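Local coordinates for germination protein YpeB (Bacillus megaterium QM B1551, PDB 5BOI), which takes part in the germination of Bacillus spores and, through its PepSY-containing C-terminal part, probably acts as an inhibitory protein, at residues V18-L23 with E29-V34; N90-F95 with F118-Q123; E171-K176 with L200-L205. All coordinates share one frame; numbering follows the deposited sequence.

Contact 1. Residues V18-L23 with E29-V34; sequences VARSFL and EQIHIV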
loop_
_atom_site.group_PDB
_atom_site.type_symbol
_atom_site.label_atom_id
_atom_site.label_comp_id
_atom_site.label_asym_id
_atom_site.label_seq_id
_atom_site.Cartn_x
_atom_site.Cartn_y
_atom_site.Cartn_z
ATOM N N VAL A 18 2.909 13.268 -15.784
ATOM C CA VAL A 18 2.584 12.150 -14.913
ATOM C C VAL A 18 1.762 12.666 -13.739
ATOM O O VAL A 18 0.691 12.137 -13.429
ATOM C CB VAL A 18 3.857 11.440 -14.410
ATOM C CG1 VAL A 18 3.499 10.198 -13.609
ATOM C CG2 VAL A 18 4.743 11.068 -15.589
ATOM N N ALA A 19 2.265 13.728 -13.121
ATOM C CA ALA A 19 1.618 14.355 -11.975
ATOM C C ALA A 19 0.182 14.790 -12.277
ATOM O O ALA A 19 -0.741 14.479 -11.523
ATOM C CB ALA A 19 2.448 15.551 -11.500
ATOM N N ARG A 20 -0.003 15.511 -13.379
ATOM C CA ARG A 20 -1.322 16.015 -13.752
ATOM C C ARG A 20 -2.348 14.884 -13.841
ATOM O O ARG A 20 -3.464 14.996 -13.325
ATOM C CB ARG A 20 -1.244 16.761 -15.083
ATOM C CG ARG A 20 -0.260 17.916 -15.090
ATOM C CD ARG A 20 -0.502 18.842 -16.279
ATOM N NE ARG A 20 0.517 19.884 -16.370
ATOM C CZ ARG A 20 0.499 21.013 -15.668
ATOM N NH1 ARG A 20 1.472 21.902 -15.816
ATOM N NH2 ARG A 20 -0.488 21.251 -14.812
ATOM N N SER A 21 -1.950 13.793 -14.486
ATOM C CA SER A 21 -2.809 12.626 -14.667
ATOM C C SER A 21 -3.113 11.891 -13.358
ATOM O O SER A 21 -4.271 11.599 -13.050
ATOM C CB SER A 21 -2.160 11.667 -15.660
ATOM O OG SER A 21 -3.116 10.777 -16.201
ATOM N N PHE A 22 -2.064 11.597 -12.595
ATOM C CA PHE A 22 -2.178 10.868 -11.331
ATOM C C PHE A 22 -3.027 11.600 -10.291
ATOM O O PHE A 22 -3.777 10.978 -9.536
ATOM C CB PHE A 22 -0.778 10.616 -10.769
ATOM C CG PHE A 22 -0.717 9.557 -9.707
ATOM C CD1 PHE A 22 -0.773 8.210 -10.042
ATOM C CD2 PHE A 22 -0.573 9.907 -8.374
ATOM C CE1 PHE A 22 -0.698 7.232 -9.059
ATOM C CE2 PHE A 22 -0.493 8.933 -7.385
ATOM C CZ PHE A 22 -0.557 7.593 -7.733
ATOM N N LEU A 23 -2.894 12.924 -10.256
ATOM C CA LEU A 23 -3.510 13.748 -9.220
ATOM C C LEU A 23 -4.764 14.440 -9.725
ATOM O O LEU A 23 -5.391 15.217 -9.000
ATOM C CB LEU A 23 -2.521 14.799 -8.716
ATOM C CG LEU A 23 -1.258 14.286 -8.031
ATOM C CD1 LEU A 23 -0.303 15.444 -7.800
ATOM C CD2 LEU A 23 -1.616 13.603 -6.726
ATOM N N GLU A 29 -2.664 24.817 -11.852
ATOM C CA GLU A 29 -1.672 24.600 -10.805
ATOM C C GLU A 29 -0.252 24.887 -11.276
ATOM O O GLU A 29 0.195 24.356 -12.291
ATOM C CB GLU A 29 -1.745 23.164 -10.284
ATOM C CG GLU A 29 -3.076 22.771 -9.672
ATOM C CD GLU A 29 -4.039 22.194 -10.691
ATOM O OE1 GLU A 29 -3.646 22.055 -11.870
ATOM O OE2 GLU A 29 -5.184 21.871 -10.309
ATOM N N GLN A 30 0.454 25.728 -10.529
ATOM C CA GLN A 30 1.881 25.909 -10.746
ATOM C C GLN A 30 2.610 24.703 -10.154
ATOM O O GLN A 30 2.251 24.224 -9.078
ATOM C CB GLN A 30 2.380 27.213 -10.111
ATOM C CG GLN A 30 3.890 27.236 -9.869
ATOM C CD GLN A 30 4.300 28.088 -8.680
ATOM O OE1 GLN A 30 3.828 29.214 -8.510
ATOM N NE2 GLN A 30 5.185 27.548 -7.846
ATOM N N ILE A 31 3.623 24.203 -10.855
ATOM C CA ILE A 31 4.400 23.077 -10.352
ATOM C C ILE A 31 5.896 23.393 -10.276
ATOM O O ILE A 31 6.558 23.555 -11.298
ATOM C CB ILE A 31 4.196 21.823 -11.224
ATOM C CG1 ILE A 31 2.703 21.573 -11.465
ATOM C CG2 ILE A 31 4.878 20.606 -10.589
ATOM C CD1 ILE A 31 2.403 20.311 -12.256
ATOM N N HIS A 32 6.411 23.488 -9.052
ATOM C CA HIS A 32 7.838 23.682 -8.800
ATOM C C HIS A 32 8.532 22.323 -8.730
ATOM O O HIS A 32 8.223 21.506 -7.860
ATOM C CB HIS A 32 8.050 24.474 -7.500
ATOM C CG HIS A 32 9.476 24.529 -7.036
ATOM N ND1 HIS A 32 10.412 25.369 -7.597
ATOM C CD2 HIS A 32 10.116 23.858 -6.049
ATOM C CE1 HIS A 32 11.572 25.209 -6.982
ATOM N NE2 HIS A 32 11.419 24.296 -6.038
ATOM N N ILE A 33 9.461 22.078 -9.649
ATOM C CA ILE A 33 10.096 20.766 -9.739
ATOM C C ILE A 33 11.597 20.836 -9.440
ATOM O O ILE A 33 12.291 21.757 -9.873
ATOM C CB ILE A 33 9.854 20.131 -11.134
ATOM C CG1 ILE A 33 10.571 18.783 -11.259
ATOM C CG2 ILE A 33 10.297 21.070 -12.237
ATOM C CD1 ILE A 33 10.132 17.968 -12.458
ATOM N N VAL A 34 12.078 19.857 -8.678
ATOM C CA VAL A 34 13.468 19.790 -8.239
ATOM C C VAL A 34 14.057 18.415 -8.577
ATOM O O VAL A 34 13.376 17.401 -8.438
ATOM C CB VAL A 34 13.573 20.062 -6.714
ATOM C CG1 VAL A 34 14.941 19.685 -6.169
ATOM C CG2 VAL A 34 13.245 21.517 -6.403
#
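Arg-20 of helix 12-22 reaches across to Ile-31 of strand 30-35 and to Glu-29 just before it, the first helix-to-strand step of this PepSY-containing chain. The link is made by one long side chain. Arg-20 has CG beside the backbone N (chi1 -57°), and from CG to NE the chain is extended. This carries the guanidinium off the helix to the strand. There CD1 of Ile-31 lies over one face of the flat group, offset toward its rim, with CZ of Arg-20 4.0 Å from CD1 of Ile-31. The methyl meets CZ, NH1 and NH2 about equally. The meeting is a van der Waals one. Ile-31 turns CG1 beside its own backbone N (chi1 -49°), and the CG1-CD1 arm is what touches.

In the fold, helix 12-22 packs on an antiparallel run of strands that starts with 30-35 and continues through 44-50, 57-63 and 69-74. Ala-19 touches Leu-47 and Met-60, and Phe-22 touches Met-60 and Val-72. Ile-31 touches Ile-49 on the neighbouring strand. The Arg-20 contact lies beside these apolar contacts.

The polar side is loose. The carbonyl O of Glu-29 stands at the edge of the guanidinium, near its plane, but NH2 of Arg-20 is 4.1 Å from it. NH2 of Arg-20 is also 4.4 Å from OE1 of Glu-29. These opposite charges are near each other but beyond salt-bridge distance, and their attraction is probably modest. OE1 of Glu-29 instead accepts a hydrogen bond from the backbone N of Gly-27. NH2 of Arg-20 is buried by the contact and has no hydrogen-bond partner in the model. The nearby carboxylate probably offsets part of its charge.

Contact 2. Residues N90-F95 with F118-Q123; sequences NKATKF and FTFVEQ. With SO4 (sulfate ion), chain C.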
loop_
_atom_site.group_PDB
_atom_site.type_symbol
_atom_site.label_atom_id
_atom_site.label_comp_id
_atom_site.label_asym_id
_atom_site.label_seq_id
_atom_site.Cartn_x
_atom_site.Cartn_y
_atom_site.Cartn_z
ATOM N N ASN A 90 -13.284 1.327 -1.152
ATOM C CA ASN A 90 -13.636 1.017 -2.539
ATOM C C ASN A 90 -13.014 1.979 -3.534
ATOM O O ASN A 90 -12.535 1.561 -4.599
ATOM C CB ASN A 90 -15.155 1.004 -2.713
ATOM C CG ASN A 90 -15.798 -0.174 -2.022
ATOM O OD1 ASN A 90 -15.135 -1.179 -1.753
ATOM N ND2 ASN A 90 -17.091 -0.064 -1.732
ATOM N N LYS A 91 -13.038 3.260 -3.181
ATOM C CA LYS A 91 -12.443 4.311 -3.994
ATOM C C LYS A 91 -10.929 4.156 -4.123
ATOM O O LYS A 91 -10.362 4.376 -5.205
ATOM C CB LYS A 91 -12.786 5.669 -3.402
ATOM C CG LYS A 91 -14.280 6.003 -3.514
ATOM C CD LYS A 91 -14.545 7.465 -3.209
ATOM C CE LYS A 91 -15.969 7.861 -3.603
ATOM N NZ LYS A 91 -17.021 7.104 -2.871
ATOM N N ALA A 92 -10.299 3.742 -3.031
ATOM C CA ALA A 92 -8.858 3.473 -3.024
ATOM C C ALA A 92 -8.549 2.304 -3.968
ATOM O O ALA A 92 -7.638 2.367 -4.793
ATOM C CB ALA A 92 -8.368 3.182 -1.614
ATOM N N THR A 93 -9.330 1.243 -3.851
ATOM C CA THR A 93 -9.124 0.075 -4.707
ATOM C C THR A 93 -9.276 0.463 -6.188
ATOM O O THR A 93 -8.458 0.077 -7.034
ATOM C CB THR A 93 -10.111 -1.043 -4.336
ATOM O OG1 THR A 93 -9.908 -1.410 -2.951
ATOM C CG2 THR A 93 -9.935 -2.257 -5.271
ATOM N N LYS A 94 -10.298 1.261 -6.495
ATOM C CA LYS A 94 -10.559 1.664 -7.880
ATOM C C LYS A 94 -9.436 2.536 -8.424
ATOM O O LYS A 94 -9.017 2.393 -9.579
ATOM C CB LYS A 94 -11.877 2.436 -7.984
ATOM C CG LYS A 94 -12.141 2.960 -9.410
ATOM C CD LYS A 94 -13.269 3.982 -9.466
ATOM C CE LYS A 94 -13.550 4.437 -10.914
ATOM N NZ LYS A 94 -13.459 3.324 -11.910
ATOM N N PHE A 95 -8.957 3.442 -7.580
ATOM C CA PHE A 95 -7.886 4.349 -7.959
ATOM C C PHE A 95 -6.656 3.559 -8.411
ATOM O O PHE A 95 -6.103 3.831 -9.485
ATOM C CB PHE A 95 -7.518 5.270 -6.796
ATOM C CG PHE A 95 -6.372 6.189 -7.095
ATOM C CD1 PHE A 95 -6.590 7.401 -7.724
ATOM C CD2 PHE A 95 -5.080 5.849 -6.741
ATOM C CE1 PHE A 95 -5.542 8.252 -7.998
ATOM C CE2 PHE A 95 -4.021 6.705 -7.019
ATOM C CZ PHE A 95 -4.265 7.912 -7.652
ATOM N N PHE A 118 -4.974 3.235 4.243
ATOM C CA PHE A 118 -5.015 1.877 3.719
ATOM C C PHE A 118 -3.639 1.364 3.325
ATOM O O PHE A 118 -2.802 2.128 2.842
ATOM C CB PHE A 118 -5.922 1.825 2.492
ATOM C CG PHE A 118 -7.286 2.359 2.739
ATOM C CD1 PHE A 118 -8.177 1.651 3.516
ATOM C CD2 PHE A 118 -7.683 3.572 2.200
ATOM C CE1 PHE A 118 -9.439 2.134 3.754
ATOM C CE2 PHE A 118 -8.963 4.053 2.424
ATOM C CZ PHE A 118 -9.835 3.330 3.208
ATOM N N THR A 119 -3.411 0.067 3.535
ATOM C CA THR A 119 -2.223 -0.589 2.988
ATOM C C THR A 119 -2.674 -1.737 2.092
ATOM O O THR A 119 -3.557 -2.507 2.469
ATOM C CB THR A 119 -1.289 -1.130 4.086
ATOM O OG1 THR A 119 -0.910 -0.059 4.966
ATOM C CG2 THR A 119 -0.045 -1.761 3.453
ATOM N N PHE A 120 -2.092 -1.821 0.894
ATOM C CA PHE A 120 -2.384 -2.885 -0.052
ATOM C C PHE A 120 -1.096 -3.659 -0.251
ATOM O O PHE A 120 -0.016 -3.072 -0.114
ATOM C CB PHE A 120 -2.848 -2.310 -1.401
ATOM C CG PHE A 120 -4.190 -1.643 -1.349
ATOM C CD1 PHE A 120 -4.327 -0.358 -0.831
ATOM C CD2 PHE A 120 -5.317 -2.299 -1.802
ATOM C CE1 PHE A 120 -5.567 0.268 -0.781
ATOM C CE2 PHE A 120 -6.564 -1.677 -1.746
ATOM C CZ PHE A 120 -6.684 -0.397 -1.231
ATOM N N VAL A 121 -1.177 -4.958 -0.565
ATOM C CA VAL A 121 0.029 -5.733 -0.819
ATOM C C VAL A 121 -0.066 -6.527 -2.120
ATOM O O VAL A 121 -1.155 -6.854 -2.592
ATOM C CB VAL A 121 0.344 -6.722 0.320
ATOM C CG1 VAL A 121 0.600 -5.976 1.631
ATOM C CG2 VAL A 121 -0.801 -7.740 0.498
ATOM N N GLU A 122 1.094 -6.847 -2.680
ATOM C CA GLU A 122 1.158 -7.565 -3.933
ATOM C C GLU A 122 0.646 -8.987 -3.771
ATOM O O GLU A 122 0.894 -9.654 -2.752
ATOM C CB GLU A 122 2.584 -7.586 -4.471
ATOM C CG GLU A 122 2.690 -8.262 -5.838
ATOM C CD GLU A 122 4.116 -8.502 -6.259
ATOM O OE1 GLU A 122 4.997 -8.532 -5.373
ATOM O OE2 GLU A 122 4.355 -8.665 -7.474
ATOM N N GLN A 123 -0.065 -9.449 -4.794
ATOM C CA GLN A 123 -0.515 -10.826 -4.844
ATOM C C GLN A 123 0.142 -11.497 -6.068
ATOM O O GLN A 123 0.070 -10.950 -7.170
ATOM C CB GLN A 123 -2.046 -10.817 -4.893
ATOM C CG GLN A 123 -2.768 -12.029 -5.391
ATOM C CD GLN A 123 -4.263 -11.761 -5.441
ATOM O OE1 GLN A 123 -4.762 -11.115 -6.365
ATOM N NE2 GLN A 123 -4.979 -12.225 -4.425
HETATM S S SO4 C . -8.399 -14.569 -4.237
HETATM O O1 SO4 C . -7.231 -13.779 -4.630
HETATM O O2 SO4 C . -8.776 -14.243 -2.865
HETATM O O3 SO4 C . -8.099 -15.999 -4.333
HETATM O O4 SO4 C . -9.514 -14.233 -5.126
#
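CB of Ala-92, on helix 85-98, packs against Phe-118 and Phe-120 of strand 115-123. This apolar contact rests on one methyl. It lies 3.9 Å from CD2 of Phe-118 and 4.0 Å from CZ of Phe-120. The two phenylalanines are two residues apart, which puts them on the same side of the strand. Phe-120 has CG beside the backbone N (chi1 -68°), and this directs its ring to the helix.

The polar-to-aromatic contact is at Thr-93. Its OG1 sits at the edge of the Phe-120 ring, near the ring plane, 3.6 Å from CE2 of Phe-120. The hydroxyl is hydrogen-bonded to the carbonyl O of Met-89, one turn back in the helix. With only a methyl at Phe-120, as in alanine, CB of Ala-92 is likely to lose one of its two aromatic partners, and a gap would probably open beside OG1 of Thr-93.

A weak hydrogen bond lies at the strand end. NE2 of Gln-123 gives it, 2.7 Å long but bent, to O1 of a sulfate ion. The sulfate probably comes from the crystallisation liquor and is also held by Arg-187.

The short helix and strand axes approach to 10.2 Å at their closest, inclined at 42°. Within the YpeB PepSY1 and PepSY2 region, strand 115-123 pairs antiparallel with strands 104-112 and 134-140, and helix 85-98 packs against them. Met-106 of the first touches both phenylalanines, and Met-137 of the second touches Ala-92.

Contact 3. Residues E171-K176 with L200-L205; sequences EQAKTK and LCYEFL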
loop_
_atom_site.group_PDB
_atom_site.type_symbol
_atom_site.label_atom_id
_atom_site.label_comp_id
_atom_site.label_asym_id
_atom_site.label_seq_id
_atom_site.Cartn_x
_atom_site.Cartn_y
_atom_site.Cartn_z
ATOM N N GLU A 171 -4.295 -27.708 6.604
ATOM C CA GLU A 171 -5.034 -28.341 7.686
ATOM C C GLU A 171 -4.167 -28.458 8.943
ATOM O O GLU A 171 -4.614 -28.159 10.053
ATOM C CB GLU A 171 -5.538 -29.719 7.247
ATOM C CG GLU A 171 -6.534 -29.677 6.073
ATOM C CD GLU A 171 -5.887 -29.406 4.713
ATOM O OE1 GLU A 171 -4.662 -29.591 4.569
ATOM O OE2 GLU A 171 -6.611 -28.994 3.780
ATOM N N GLN A 172 -2.919 -28.872 8.759
ATOM C CA GLN A 172 -1.979 -28.976 9.875
ATOM C C GLN A 172 -1.693 -27.579 10.463
ATOM O O GLN A 172 -1.700 -27.390 11.681
ATOM C CB GLN A 172 -0.689 -29.664 9.410
ATOM C CG GLN A 172 -0.871 -31.174 9.154
ATOM C CD GLN A 172 0.185 -31.791 8.242
ATOM O OE1 GLN A 172 1.059 -31.105 7.709
ATOM N NE2 GLN A 172 0.108 -33.107 8.071
ATOM N N ALA A 173 -1.480 -26.600 9.588
ATOM C CA ALA A 173 -1.288 -25.212 10.026
ATOM C C ALA A 173 -2.424 -24.722 10.910
ATOM O O ALA A 173 -2.194 -24.088 11.947
ATOM C CB ALA A 173 -1.151 -24.299 8.832
ATOM N N LYS A 174 -3.648 -25.023 10.492
ATOM C CA LYS A 174 -4.847 -24.573 11.191
ATOM C C LYS A 174 -4.945 -25.161 12.592
ATOM O O LYS A 174 -5.498 -24.526 13.487
ATOM C CB LYS A 174 -6.095 -24.925 10.363
ATOM C CG LYS A 174 -7.420 -24.359 10.881
ATOM C CD LYS A 174 -8.528 -24.487 9.826
ATOM C CE LYS A 174 -9.924 -24.301 10.418
ATOM N NZ LYS A 174 -10.953 -23.991 9.372
ATOM N N THR A 175 -4.397 -26.357 12.804
ATOM C CA THR A 175 -4.450 -26.938 14.145
ATOM C C THR A 175 -3.476 -26.225 15.076
ATOM O O THR A 175 -3.545 -26.369 16.300
ATOM C CB THR A 175 -4.124 -28.439 14.138
ATOM O OG1 THR A 175 -2.755 -28.630 13.762
ATOM C CG2 THR A 175 -5.026 -29.176 13.159
ATOM N N LYS A 176 -2.578 -25.442 14.490
ATOM C CA LYS A 176 -1.574 -24.720 15.260
ATOM C C LYS A 176 -2.162 -23.463 15.884
ATOM O O LYS A 176 -1.575 -22.883 16.794
ATOM C CB LYS A 176 -0.378 -24.379 14.368
ATOM C CG LYS A 176 0.254 -25.606 13.708
ATOM C CD LYS A 176 0.437 -26.745 14.706
ATOM C CE LYS A 176 1.450 -27.771 14.217
ATOM N NZ LYS A 176 1.296 -29.086 14.899
ATOM N N LEU A 200 7.763 -18.030 4.351
ATOM C CA LEU A 200 6.446 -18.421 3.840
ATOM C C LEU A 200 5.544 -18.862 4.987
ATOM O O LEU A 200 5.951 -19.688 5.809
ATOM C CB LEU A 200 6.568 -19.556 2.812
ATOM C CG LEU A 200 5.282 -20.008 2.111
ATOM C CD1 LEU A 200 4.715 -18.927 1.182
ATOM C CD2 LEU A 200 5.510 -21.318 1.327
ATOM N N CYS A 201 4.322 -18.328 5.026
ATOM C CA CYS A 201 3.353 -18.618 6.092
ATOM C C CYS A 201 1.958 -18.921 5.575
ATOM O O CYS A 201 1.566 -18.447 4.515
ATOM C CB CYS A 201 3.215 -17.432 7.057
ATOM S SG CYS A 201 4.709 -16.893 7.883
ATOM N N TYR A 202 1.176 -19.667 6.346
ATOM C CA TYR A 202 -0.275 -19.660 6.131
ATOM C C TYR A 202 -0.822 -18.487 6.925
ATOM O O TYR A 202 -0.528 -18.368 8.120
ATOM C CB TYR A 202 -0.920 -20.947 6.625
ATOM C CG TYR A 202 -0.546 -22.148 5.794
ATOM C CD1 TYR A 202 -1.213 -22.407 4.618
ATOM C CD2 TYR A 202 0.477 -23.010 6.193
ATOM C CE1 TYR A 202 -0.868 -23.503 3.824
ATOM C CE2 TYR A 202 0.826 -24.130 5.431
ATOM C CZ TYR A 202 0.146 -24.364 4.229
ATOM O OH TYR A 202 0.471 -25.457 3.433
ATOM N N GLU A 203 -1.597 -17.635 6.267
ATOM C CA GLU A 203 -2.213 -16.484 6.909
ATOM C C GLU A 203 -3.671 -16.808 7.201
ATOM O O GLU A 203 -4.396 -17.244 6.313
ATOM C CB GLU A 203 -2.115 -15.250 6.007
ATOM C CG GLU A 203 -2.896 -14.055 6.520
ATOM C CD GLU A 203 -3.412 -13.195 5.390
ATOM O OE1 GLU A 203 -2.629 -12.927 4.452
ATOM O OE2 GLU A 203 -4.594 -12.791 5.438
ATOM N N PHE A 204 -4.101 -16.602 8.439
ATOM C CA PHE A 204 -5.482 -16.828 8.826
ATOM C C PHE A 204 -6.124 -15.519 9.268
ATOM O O PHE A 204 -5.552 -14.780 10.081
ATOM C CB PHE A 204 -5.562 -17.858 9.967
ATOM C CG PHE A 204 -5.078 -19.248 9.586
ATOM C CD1 PHE A 204 -5.952 -20.157 9.001
ATOM C CD2 PHE A 204 -3.756 -19.632 9.809
ATOM C CE1 PHE A 204 -5.527 -21.444 8.639
ATOM C CE2 PHE A 204 -3.316 -20.894 9.475
ATOM C CZ PHE A 204 -4.204 -21.817 8.878
ATOM N N LEU A 205 -7.315 -15.250 8.750
ATOM C CA LEU A 205 -8.117 -14.118 9.191
ATOM C C LEU A 205 -9.285 -14.685 9.985
ATOM O O LEU A 205 -10.020 -15.547 9.490
ATOM C CB LEU A 205 -8.592 -13.314 7.983
ATOM C CG LEU A 205 -9.307 -11.968 8.085
ATOM C CD1 LEU A 205 -8.590 -11.044 9.024
ATOM C CD2 LEU A 205 -9.353 -11.363 6.689
#
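Tyr-202 and Phe-204 both set CG beside the backbone N, with chi1 -69° and -64°, which tilts their rings toward helix 170-175. Their spacing of two residues puts both on one side of strand 198-208, and they take the helix at adjoining points. CB of Ala-173 touches both rings, which lie at about a right angle as seen from it. It is 3.4 Å from CD2 of Tyr-202, a close approach, and is also near CG and CE2 of that ring. It meets the Phe-204 ring at its edge, in its plane, with CB of Ala-173 3.9 Å from CZ of Phe-204.

Phe-204 also reaches the next helix residue. Its CZ lies 3.6 Å from the backbone N of Lys-174. CB of Lys-174 is 3.9 Å from CE1 of Phe-204. The two side chains cross almost perpendicularly. Lys-174 has CG anti to its N, and its extended chain leads the amino end away from the strand. Only the near carbons of the lysine side chain pack here.

The short helix and strand axes approach to 9.4 Å, at 64°. The helix packs on strand 198-208, which pairs antiparallel with 182-192 and 211-218, in the peptidase propeptide and YPEB region, of the PepSY clan. CA of Ala-173 is 6.9 Å from CA of Tyr-202, consistent with the small side chain of the alanine. Phe-204 also touches Glu-186 and Ile-217 on the two flanking strands.

No hydrogen bond joins the segments. OH of Tyr-202 is satisfied by a hydrogen bond to the carbonyl O of Ile-168, just before the helix. The joint therefore rests on van der Waals contact, chiefly of ring carbons with a methyl, and the bond from Tyr-202 to Ile-168 probably limits how far the ring can turn.

Overall arrangement
The three contacts follow one another along the chain, each closing before the next opens. Each sets a helix against a strand: helix 12-22 on strand 30-35, helix 85-98 on strand 115-123, helix 170-175 on strand 198-208. The centres of contacts 1 and 2 are about 22 Å apart, those of contacts 2 and 3 about 24 Å, and those of contacts 1 and 3 about 45 Å, on opposite sides of the chain's centre. Contacts 1 and 2 both belong to the YpeB PepSY1 and PepSY2 region and touch where Phe-22 packs on Phe-95. Contact 3 belongs to the PepSY region that follows and touches neither. The chain is thus an elongated row of helix-on-strand packings, consistent with its PepSY families.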